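Local coordinates for protein HI1317 (Haemophilus influenzae, PDB 1JOV) that probably interconverts the alpha and beta anomers of D-glucose 6-phosphate, at residues 38-43 / 69-75; 94-99 / 110-116. All blocks are in the same frame, centred on the assembly; numbering follows the deposited sequence.

In the fold
From the N terminus, the first five strands form an antiparallel sheet that ends in strand 41-47. Contact 1 closes the loop that leaves this strand: residues 69-75 return to its beginning and then enter strand 75-76, at the edge of a second antiparallel sheet, which carries H150 and E248, the predicted active-site residues. Contact 2 opens afterwards, so the two are in series and neither nests in the other; it pairs the open end of the hairpin 97-104/107-115, whose first strand is an outer strand of a third sheet. The contacts meet at the turn before strand 41-47: G39 N lies 2.8 Å from R94 O, probably a hydrogen bond, and A40 CB packs on W96 CD2 at 3.4 Å.

Contact 1 of 2, residues 38-43 / 69-75; sequences QGAQLI and IRGGVPI. With SO4 (sulfate ion), chain B.
In the galactose mutarotase-like beta-sandwich fold, this buried contact joins the start of strand 41-47 to the irregular loop leading into strand 75-76. L42 lies nearest V73 and I43 nearest G72, with CA-CA distances of 5.4 and 3.9 Å, and V73 N donates to L42 O at 2.8 Å. G72 (phi 70°, psi -141°) suits this close approach: a CB would collide with L42 O and I43 CA, and positive phi also favours glycine. At G71 (137°/177°) a CB would jam against the preceding carbonyl.

Q41, extended with chi1 and chi2 both t, carries its amide into the loop, where NE2 donates to both I69 O (3.1 Å) and G71 O (2.9 Å). A glutamine is long enough to do this and still offer OE1 to two waters, one bound also to I69 N, the other to G39 O and I75 N. A third water links A40 O, L42 N and V73 O.

Apolar side chains pack beside this network: I43 CG2 (chi1 p) meets I69 CG2 (chi1 m) at 4.0 Å, L42 CB lies 4.3 Å from V73 CG2, and I75 CG1 (chi1 and chi2 m) 3.5 Å from G39 O. P74's side chain is about 4 Å from that of H150, a predicted active-site residue. R70's CA-to-CB bond points away; NH1 bonds Y152 OH, and NH2 bonds S234 O and, at 2.6 Å, O3 of a sulfate probably from the crystallisation liquor.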
loop_
_atom_site.group_PDB
_atom_site.type_symbol
_atom_site.label_atom_id
_atom_site.label_comp_id
_atom_site.label_asym_id
_atom_site.label_seq_id
_atom_site.Cartn_x
_atom_site.Cartn_y
_atom_site.Cartn_z
ATOM N N GLN A 38 -9.785 -8.905 2.214
ATOM C CA GLN A 38 -9.814 -8.241 3.489
ATOM C C GLN A 38 -9.018 -6.933 3.232
ATOM O O GLN A 38 -7.831 -6.979 2.905
ATOM C CB GLN A 38 -9.179 -8.991 4.641
ATOM C CG GLN A 38 -9.060 -8.133 5.890
ATOM C CD GLN A 38 -8.436 -8.880 7.035
ATOM O OE1 GLN A 38 -9.028 -9.827 7.548
ATOM N NE2 GLN A 38 -7.263 -8.641 7.599
ATOM N N GLY A 39 -9.653 -5.814 3.406
ATOM C CA GLY A 39 -8.991 -4.496 3.261
ATOM C C GLY A 39 -8.728 -4.129 1.769
ATOM O O GLY A 39 -7.943 -3.169 1.536
ATOM N N ALA A 40 -9.328 -4.846 0.828
ATOM C CA ALA A 40 -9.035 -4.628 -0.614
ATOM C C ALA A 40 -7.544 -4.364 -0.727
ATOM O O ALA A 40 -7.116 -3.329 -1.322
ATOM C CB ALA A 40 -9.856 -3.398 -1.101
ATOM N N GLN A 41 -6.710 -5.252 -0.185
ATOM C CA GLN A 41 -5.324 -4.946 0.003
ATOM C C GLN A 41 -4.379 -5.582 -1.003
ATOM O O GLN A 41 -4.214 -6.808 -1.036
ATOM C CB GLN A 41 -4.897 -5.301 1.428
ATOM C CG GLN A 41 -3.582 -4.806 1.834
ATOM C CD GLN A 41 -3.424 -4.919 3.349
ATOM O OE1 GLN A 41 -4.370 -4.787 4.119
ATOM N NE2 GLN A 41 -2.130 -5.078 3.755
ATOM N N LEU A 42 -3.900 -4.823 -1.982
ATOM C CA LEU A 42 -2.883 -5.386 -2.893
ATOM C C LEU A 42 -1.645 -5.869 -2.065
ATOM O O LEU A 42 -1.094 -5.078 -1.255
ATOM C CB LEU A 42 -2.467 -4.225 -3.806
ATOM C CG LEU A 42 -1.440 -4.605 -4.894
ATOM C CD1 LEU A 42 -1.830 -5.724 -5.923
ATOM C CD2 LEU A 42 -1.070 -3.303 -5.658
ATOM N N ILE A 43 -1.366 -7.174 -2.089
ATOM C CA ILE A 43 -0.169 -7.652 -1.403
ATOM C C ILE A 43 1.024 -8.121 -2.206
ATOM O O ILE A 43 2.090 -8.390 -1.617
ATOM C CB ILE A 43 -0.623 -8.747 -0.383
ATOM C CG1 ILE A 43 -1.457 -9.821 -1.077
ATOM C CG2 ILE A 43 -1.451 -8.019 0.683
ATOM C CD1 ILE A 43 -1.646 -11.101 -0.229
ATOM N N ILE A 69 -3.133 -7.167 7.641
ATOM C CA ILE A 69 -2.035 -7.825 6.994
ATOM C C ILE A 69 -0.836 -6.902 6.916
ATOM O O ILE A 69 -0.951 -5.737 6.535
ATOM C CB ILE A 69 -2.457 -8.274 5.540
ATOM C CG1 ILE A 69 -3.565 -9.352 5.613
ATOM C CG2 ILE A 69 -1.290 -8.731 4.621
ATOM C CD1 ILE A 69 -4.382 -9.475 4.272
ATOM N N ARG A 70 0.357 -7.410 7.271
ATOM C CA ARG A 70 1.584 -6.668 7.351
ATOM C C ARG A 70 2.302 -6.698 6.030
ATOM O O ARG A 70 3.081 -7.623 5.667
ATOM C CB ARG A 70 2.511 -7.275 8.468
ATOM C CG ARG A 70 3.782 -6.552 8.590
ATOM C CD ARG A 70 3.708 -5.064 9.097
ATOM N NE ARG A 70 3.302 -4.962 10.501
ATOM C CZ ARG A 70 2.872 -3.884 11.112
ATOM N NH1 ARG A 70 2.893 -2.713 10.468
ATOM N NH2 ARG A 70 2.493 -3.920 12.414
ATOM N N GLY A 71 2.077 -5.672 5.212
ATOM C CA GLY A 71 2.711 -5.627 3.891
ATOM C C GLY A 71 1.804 -5.187 2.765
ATOM O O GLY A 71 0.621 -4.963 3.001
ATOM N N GLY A 72 2.270 -5.055 1.536
ATOM C CA GLY A 72 1.340 -4.654 0.486
ATOM C C GLY A 72 0.880 -3.193 0.608
ATOM O O GLY A 72 1.678 -2.310 0.945
ATOM N N VAL A 73 -0.413 -2.931 0.330
ATOM C CA VAL A 73 -0.875 -1.548 0.400
ATOM C C VAL A 73 -2.114 -1.470 1.242
ATOM O O VAL A 73 -3.220 -1.445 0.811
ATOM C CB VAL A 73 -1.208 -1.023 -1.045
ATOM C CG1 VAL A 73 -1.542 0.450 -0.931
ATOM C CG2 VAL A 73 -0.034 -1.274 -1.932
ATOM N N PRO A 74 -1.964 -1.487 2.564
ATOM C CA PRO A 74 -3.099 -1.385 3.477
ATOM C C PRO A 74 -3.763 -0.015 3.246
ATOM O O PRO A 74 -3.083 1.002 2.991
ATOM C CB PRO A 74 -2.491 -1.318 4.908
ATOM C CG PRO A 74 -1.048 -1.834 4.712
ATOM C CD PRO A 74 -0.618 -1.510 3.193
ATOM N N ILE A 75 -5.044 -0.010 3.367
ATOM C CA ILE A 75 -5.859 1.203 3.264
ATOM C C ILE A 75 -6.153 1.729 4.655
ATOM O O ILE A 75 -6.837 0.982 5.406
ATOM C CB ILE A 75 -7.207 0.822 2.543
ATOM C CG1 ILE A 75 -7.053 0.150 1.132
ATOM C CG2 ILE A 75 -8.192 2.027 2.466
ATOM C CD1 ILE A 75 -6.371 1.088 0.223
HETATM S S SO4 B . 0.050 -1.388 12.873
HETATM O O1 SO4 B . 0.016 -1.800 11.483
HETATM O O2 SO4 B . 0.124 0.041 12.849
HETATM O O3 SO4 B . 1.206 -1.958 13.599
HETATM O O4 SO4 B . -1.109 -1.905 13.551
HETATM O O HOH W 1 -5.462 -6.316 6.079
HETATM O O HOH W 2 -6.246 -2.681 3.578
HETATM O O HOH W 3 -4.607 -2.034 -1.634
#

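Contact 2 of 2, residues 94-99 / 110-116; sequences RLWQLS and LEFELFS
Q97 and E113 form an antiparallel hydrogen-bonded pair: Q97 N donates to E113 O and E113 N to Q97 O, each at 2.9 Å. Their side chains share one sheet face; L98 and F112, a non-hydrogen-bonded pair (CA-CA 4.5 Å), share the other, where apolar L98 CD1 meets F112 CE1 at 3.7 Å. S99 N donates to E111 O at 2.9 Å. S99 OG adds a weak bond to E111 O at 3.2 Å. This ladder builds the beta hairpin 97-104/107-115 at a sheet edge, its strand segments crossing at 129°. Ahead of it, one water accepts from F115 N (2.9 Å) and Q97 NE2 (2.7 Å) and donates to L95 O (3.0 Å). W96 (chi1 m) gives NE1 to A91 O; L114 CB sits 3.6 Å from its six-membered ring's centroid, a CH-pi contact. E111 OE2 salt-bridges R109; S116 OG bonds L118 N. R94's reach lets one guanidinium serve E122 (NH1, salt bridge) and F115 O (R94 NH2, 3.1 Å); another water accepts from R94 NE (3.3 Å) and donates to F115 O (2.8 Å).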
loop_
_atom_site.group_PDB
_atom_site.type_symbol
_atom_site.label_atom_id
_atom_site.label_comp_id
_atom_site.label_asym_id
_atom_site.label_seq_id
_atom_site.Cartn_x
_atom_site.Cartn_y
_atom_site.Cartn_z
ATOM N N ARG A 94 -11.765 -5.195 7.393
ATOM C CA ARG A 94 -13.108 -5.508 6.960
ATOM C C ARG A 94 -13.048 -6.103 5.506
ATOM O O ARG A 94 -12.098 -5.856 4.819
ATOM C CB ARG A 94 -13.987 -4.279 6.918
ATOM C CG ARG A 94 -14.261 -3.697 8.323
ATOM C CD ARG A 94 -14.762 -2.181 8.392
ATOM N NE ARG A 94 -15.955 -1.953 7.598
ATOM C CZ ARG A 94 -16.407 -0.757 7.248
ATOM N NH1 ARG A 94 -15.746 0.353 7.617
ATOM N NH2 ARG A 94 -17.534 -0.671 6.505
ATOM N N LEU A 95 -13.923 -7.032 5.209
ATOM C CA LEU A 95 -13.944 -7.681 3.912
ATOM C C LEU A 95 -14.583 -6.684 2.939
ATOM O O LEU A 95 -15.671 -6.159 3.182
ATOM C CB LEU A 95 -14.926 -8.904 3.878
ATOM C CG LEU A 95 -14.157 -10.062 4.434
ATOM C CD1 LEU A 95 -15.142 -11.199 4.842
ATOM C CD2 LEU A 95 -13.234 -10.514 3.381
ATOM N N TRP A 96 -13.905 -6.508 1.831
ATOM C CA TRP A 96 -14.481 -5.790 0.672
ATOM C C TRP A 96 -14.990 -6.799 -0.387
ATOM O O TRP A 96 -14.544 -7.977 -0.388
ATOM C CB TRP A 96 -13.404 -4.915 0.073
ATOM C CG TRP A 96 -12.855 -3.840 0.977
ATOM C CD1 TRP A 96 -12.325 -3.929 2.296
ATOM C CD2 TRP A 96 -12.638 -2.467 0.568
ATOM N NE1 TRP A 96 -11.900 -2.688 2.687
ATOM C CE2 TRP A 96 -12.092 -1.784 1.641
ATOM C CE3 TRP A 96 -12.949 -1.762 -0.593
ATOM C CZ2 TRP A 96 -11.694 -0.455 1.575
ATOM C CZ3 TRP A 96 -12.607 -0.385 -0.691
ATOM C CH2 TRP A 96 -12.029 0.280 0.434
ATOM N N GLN A 97 -15.767 -6.315 -1.345
ATOM C CA GLN A 97 -16.230 -7.155 -2.428
ATOM C C GLN A 97 -15.580 -6.726 -3.744
ATOM O O GLN A 97 -15.325 -5.570 -3.970
ATOM C CB GLN A 97 -17.737 -7.032 -2.572
ATOM C CG GLN A 97 -18.523 -7.795 -1.460
ATOM C CD GLN A 97 -18.369 -7.135 -0.115
ATOM O OE1 GLN A 97 -18.070 -7.821 0.929
ATOM N NE2 GLN A 97 -18.559 -5.824 -0.064
ATOM N N LEU A 98 -15.325 -7.708 -4.628
ATOM C CA LEU A 98 -14.822 -7.416 -5.988
ATOM C C LEU A 98 -16.081 -7.065 -6.799
ATOM O O LEU A 98 -16.977 -7.926 -7.016
ATOM C CB LEU A 98 -14.189 -8.662 -6.551
ATOM C CG LEU A 98 -13.747 -8.537 -8.017
ATOM C CD1 LEU A 98 -12.529 -7.638 -8.189
ATOM C CD2 LEU A 98 -13.413 -9.956 -8.549
ATOM N N SER A 99 -16.234 -5.794 -7.166
ATOM C CA SER A 99 -17.454 -5.369 -7.838
ATOM C C SER A 99 -17.297 -5.301 -9.348
ATOM O O SER A 99 -18.263 -5.221 -10.095
ATOM C CB SER A 99 -17.797 -3.996 -7.269
ATOM O OG SER A 99 -16.700 -3.175 -7.303
ATOM N N LEU A 110 -9.366 -3.910 -11.723
ATOM C CA LEU A 110 -10.207 -4.551 -10.691
ATOM C C LEU A 110 -10.768 -3.418 -9.830
ATOM O O LEU A 110 -10.021 -2.423 -9.568
ATOM C CB LEU A 110 -9.267 -5.340 -9.759
ATOM C CG LEU A 110 -8.484 -6.474 -10.485
ATOM C CD1 LEU A 110 -7.692 -7.221 -9.318
ATOM C CD2 LEU A 110 -9.366 -7.398 -11.307
ATOM N N GLU A 111 -12.020 -3.563 -9.413
ATOM C CA GLU A 111 -12.663 -2.545 -8.523
ATOM C C GLU A 111 -13.179 -3.295 -7.332
ATOM O O GLU A 111 -13.712 -4.377 -7.478
ATOM C CB GLU A 111 -13.849 -1.770 -9.165
ATOM C CG GLU A 111 -13.275 -0.982 -10.358
ATOM C CD GLU A 111 -14.336 -0.106 -11.030
ATOM O OE1 GLU A 111 -15.470 0.000 -10.489
ATOM O OE2 GLU A 111 -14.036 0.465 -12.109
ATOM N N PHE A 112 -12.994 -2.720 -6.172
ATOM C CA PHE A 112 -13.430 -3.272 -4.894
ATOM C C PHE A 112 -14.322 -2.277 -4.227
ATOM O O PHE A 112 -14.128 -1.076 -4.369
ATOM C CB PHE A 112 -12.190 -3.551 -4.028
ATOM C CG PHE A 112 -11.286 -4.553 -4.685
ATOM C CD1 PHE A 112 -11.521 -5.896 -4.512
ATOM C CD2 PHE A 112 -10.224 -4.141 -5.501
ATOM C CE1 PHE A 112 -10.701 -6.820 -5.096
ATOM C CE2 PHE A 112 -9.396 -5.086 -6.094
ATOM C CZ PHE A 112 -9.637 -6.418 -5.890
ATOM N N GLU A 113 -15.324 -2.732 -3.469
ATOM C CA GLU A 113 -16.150 -1.770 -2.727
ATOM C C GLU A 113 -16.291 -2.227 -1.239
ATOM O O GLU A 113 -16.233 -3.443 -0.974
ATOM C CB GLU A 113 -17.540 -1.672 -3.337
ATOM C CG GLU A 113 -17.456 -1.007 -4.756
ATOM C CD GLU A 113 -18.741 -1.132 -5.520
ATOM O OE1 GLU A 113 -19.318 -2.245 -5.472
ATOM O OE2 GLU A 113 -19.193 -0.133 -6.085
ATOM N N LEU A 114 -16.431 -1.229 -0.370
ATOM C CA LEU A 114 -16.615 -1.452 1.071
ATOM C C LEU A 114 -17.993 -0.899 1.425
ATOM O O LEU A 114 -18.364 0.248 1.002
ATOM C CB LEU A 114 -15.577 -0.664 1.888
ATOM C CG LEU A 114 -15.755 -0.756 3.429
ATOM C CD1 LEU A 114 -15.628 -2.226 3.755
ATOM C CD2 LEU A 114 -14.676 0.154 4.045
ATOM N N PHE A 115 -18.794 -1.700 2.113
ATOM C CA PHE A 115 -20.165 -1.309 2.485
ATOM C C PHE A 115 -20.367 -1.257 3.975
ATOM O O PHE A 115 -19.743 -2.005 4.746
ATOM C CB PHE A 115 -21.180 -2.274 1.882
ATOM C CG PHE A 115 -21.252 -2.251 0.390
ATOM C CD1 PHE A 115 -22.059 -1.308 -0.297
ATOM C CD2 PHE A 115 -20.533 -3.183 -0.325
ATOM C CE1 PHE A 115 -22.046 -1.270 -1.669
ATOM C CE2 PHE A 115 -20.537 -3.163 -1.672
ATOM C CZ PHE A 115 -21.266 -2.200 -2.367
ATOM N N SER A 116 -21.248 -0.366 4.395
ATOM C CA SER A 116 -21.613 -0.145 5.749
ATOM C C SER A 116 -22.527 -1.234 6.149
ATOM O O SER A 116 -23.051 -1.988 5.323
ATOM C CB SER A 116 -22.398 1.162 5.920
ATOM O OG SER A 116 -23.703 1.046 5.386
HETATM O O HOH W 4 -18.293 -3.794 6.278
HETATM O O HOH W 5 -17.907 -4.487 2.211
#